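Side-chain contact in nickel-dependent hydrogenase large subunit (Allochromatium vinosum, PDB 3MYR), which oxidises molecular hydrogen at a nickel-iron centre and passes the electrons to an acceptor, probably recycling the hydrogen released by nitrogenase: residues B[547-551]-B[552-556]. Numbering follows the deposited sequence.
With NFV (Ni-Fe oxidized active center), chain N.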
loop_
_atom_site.group_PDB
_atom_site.type_symbol
_atom_site.label_atom_id
_atom_site.label_comp_id
_atom_site.label_asym_id
_atom_site.label_seq_id
_atom_site.Cartn_x
_atom_site.Cartn_y
_atom_site.Cartn_z
ATOM N N ARG B 547 15.192 11.772 1.836
ATOM C CA ARG B 547 15.473 11.341 0.459
ATOM C C ARG B 547 15.816 9.863 0.402
ATOM O O ARG B 547 15.329 9.170 -0.459
ATOM C CB ARG B 547 16.663 12.145 -0.122
ATOM C CG ARG B 547 16.260 13.462 -0.604
ATOM C CD ARG B 547 17.461 14.332 -1.012
ATOM N NE ARG B 547 16.952 15.595 -1.476
ATOM C CZ ARG B 547 17.642 16.538 -2.100
ATOM N NH1 ARG B 547 18.954 16.436 -2.272
ATOM N NH2 ARG B 547 17.003 17.619 -2.498
ATOM N N THR B 548 16.660 9.396 1.326
ATOM C CA THR B 548 17.133 8.023 1.340
ATOM C C THR B 548 16.078 7.076 1.894
ATOM O O THR B 548 15.746 6.039 1.248
ATOM C CB THR B 548 18.460 7.902 2.092
ATOM O OG1 THR B 548 19.496 8.479 1.292
ATOM C CG2 THR B 548 18.870 6.413 2.367
ATOM N N ILE B 549 15.436 7.481 2.984
ATOM C CA ILE B 549 14.377 6.597 3.538
ATOM C C ILE B 549 13.253 6.430 2.466
ATOM O O ILE B 549 12.832 5.330 2.188
ATOM C CB ILE B 549 13.854 7.104 4.926
ATOM C CG1 ILE B 549 14.905 6.918 6.056
ATOM C CG2 ILE B 549 12.541 6.431 5.348
ATOM C CD1 ILE B 549 15.501 5.543 6.201
ATOM N N HIS B 550 12.824 7.523 1.832
ATOM C CA HIS B 550 11.720 7.445 0.856
ATOM C C HIS B 550 12.150 6.617 -0.355
ATOM O O HIS B 550 11.325 5.960 -0.990
ATOM C CB HIS B 550 11.297 8.833 0.383
ATOM C CG HIS B 550 10.544 9.620 1.409
ATOM N ND1 HIS B 550 10.671 10.991 1.540
ATOM C CD2 HIS B 550 9.600 9.243 2.310
ATOM C CE1 HIS B 550 9.841 11.416 2.480
ATOM N NE2 HIS B 550 9.185 10.377 2.965
ATOM N N SER B 551 13.451 6.589 -0.665
ATOM C CA SER B 551 13.870 5.802 -1.831
ATOM C C SER B 551 13.581 4.311 -1.652
ATOM O O SER B 551 13.539 3.606 -2.641
ATOM C CB SER B 551 15.366 5.994 -2.175
ATOM O OG SER B 551 16.234 5.394 -1.192
ATOM N N PHE B 552 13.488 3.821 -0.413
ATOM C CA PHE B 552 13.064 2.414 -0.162
ATOM C C PHE B 552 11.552 2.196 -0.248
ATOM O O PHE B 552 11.094 1.053 -0.146
ATOM C CB PHE B 552 13.538 1.918 1.250
ATOM C CG PHE B 552 15.010 1.679 1.353
ATOM C CD1 PHE B 552 15.533 0.425 1.076
ATOM C CD2 PHE B 552 15.871 2.680 1.846
ATOM C CE1 PHE B 552 16.891 0.138 1.215
ATOM C CE2 PHE B 552 17.254 2.420 1.979
ATOM C CZ PHE B 552 17.768 1.167 1.681
ATOM N N ASP B 553 10.784 3.287 -0.386
ATOM C CA ASP B 553 9.322 3.222 -0.466
ATOM C C ASP B 553 8.788 2.464 0.789
ATOM O O ASP B 553 8.134 1.436 0.663
ATOM C CB ASP B 553 8.961 2.470 -1.786
ATOM C CG ASP B 553 7.464 2.554 -2.177
ATOM O OD1 ASP B 553 7.118 1.903 -3.209
ATOM O OD2 ASP B 553 6.622 3.145 -1.444
ATOM N N PRO B 554 9.075 2.957 2.003
ATOM C CA PRO B 554 8.680 2.201 3.215
ATOM C C PRO B 554 7.167 2.011 3.353
ATOM O O PRO B 554 6.387 2.895 3.010
ATOM C CB PRO B 554 9.160 3.078 4.380
ATOM C CG PRO B 554 10.208 4.029 3.776
ATOM C CD PRO B 554 9.814 4.192 2.329
ATOM N N CYS B 555 6.766 0.872 3.900
ATOM C CA CYS B 555 5.383 0.631 4.237
ATOM C C CYS B 555 5.378 -0.135 5.557
ATOM O O CYS B 555 5.803 -1.292 5.612
ATOM C CB CYS B 555 4.710 -0.174 3.118
ATOM S SG CYS B 555 2.959 -0.476 3.602
ATOM N N ILE B 556 4.962 0.523 6.643
ATOM C CA ILE B 556 5.156 -0.058 8.000
ATOM C C ILE B 556 3.934 -0.904 8.341
ATOM O O ILE B 556 3.994 -1.804 9.185
ATOM C CB ILE B 556 5.410 1.031 9.075
ATOM C CG1 ILE B 556 6.715 1.863 8.752
ATOM C CG2 ILE B 556 5.552 0.402 10.432
ATOM C CD1 ILE B 556 7.915 1.115 8.130
HETATM FE FE NFV N . 3.843 -3.957 0.779
HETATM NI NI NFV N . 2.158 -1.739 1.928
HETATM C C1 NFV N . 3.994 -5.518 0.647
HETATM O O1 NFV N . 4.159 -6.737 0.495
HETATM C C2 NFV N . 4.570 -3.781 -0.975
HETATM N N2 NFV N . 5.010 -3.695 -2.071
HETATM C C3 NFV N . 5.535 -3.765 1.587
HETATM N N3 NFV N . 6.575 -3.654 2.114
HETATM O O4 NFV N . 3.671 -1.979 0.832
#
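Phe-552 folds back over the last turn of helix 543-551, and its side chain can be followed atom by atom. CB rests on Ile-549 O, 3.6 Å away, the same carbonyl that accepts the Phe-552 N-H at 3.1 Å and that sits at the ring's edge, near its plane. With CG anti to the carbonyl carbon (chi1 -72°), the ring swings back along the helix, so that CD2 comes to 3.4 Å from Thr-548 O. Further out, CE2 still borders that oxygen, with the Thr-548 methyl nearby. Outside the segments, Arg-429 makes a cation-pi contact with the ring and Ala-529 of helix 525-531 packs against Phe-552. The same oxygen, Thr-548 O, accepts a hydrogen bond from Ser-551 OG, which approaches in the carbonyl plane, on a lone pair, at 2.6 Å. The hydroxyl gets there by standing between its own backbone N and carbonyl carbon (chi1 70°), and it bonds Arg-429 as well. An alanine here removes the hydroxyl, which would probably leave Thr-548 O with just the weak bond from Ser-551 N within this turn and set the Arg-429 guanidinium freer to turn.

The turn leads into the C-terminal CxxC motif of [NiFe] hydrogenase large subunits, Cys-555 and Cys-558, which carries ligands of the Ni-Fe centre. Two successive i to i+3 bonds, Phe-552 N to Ile-549 O and Asp-553 N to His-550 O (2.8 Å), close the helix end, and Asp-553 then leaves helical geometry with positive phi. Its carboxylate forms a salt bridge with Arg-487 of the active-site pocket. Pro-554 follows, its CD 3.2 Å from Ile-549 O and its CG 3.7 Å from Ile-549 CG2, the two side chains crossing at about a right angle. Beyond the proline, Cys-555 serves as N-cap of helix 556-560 and its SG binds the nickel at 2.2 Å, where Cys-61 is a further ligand.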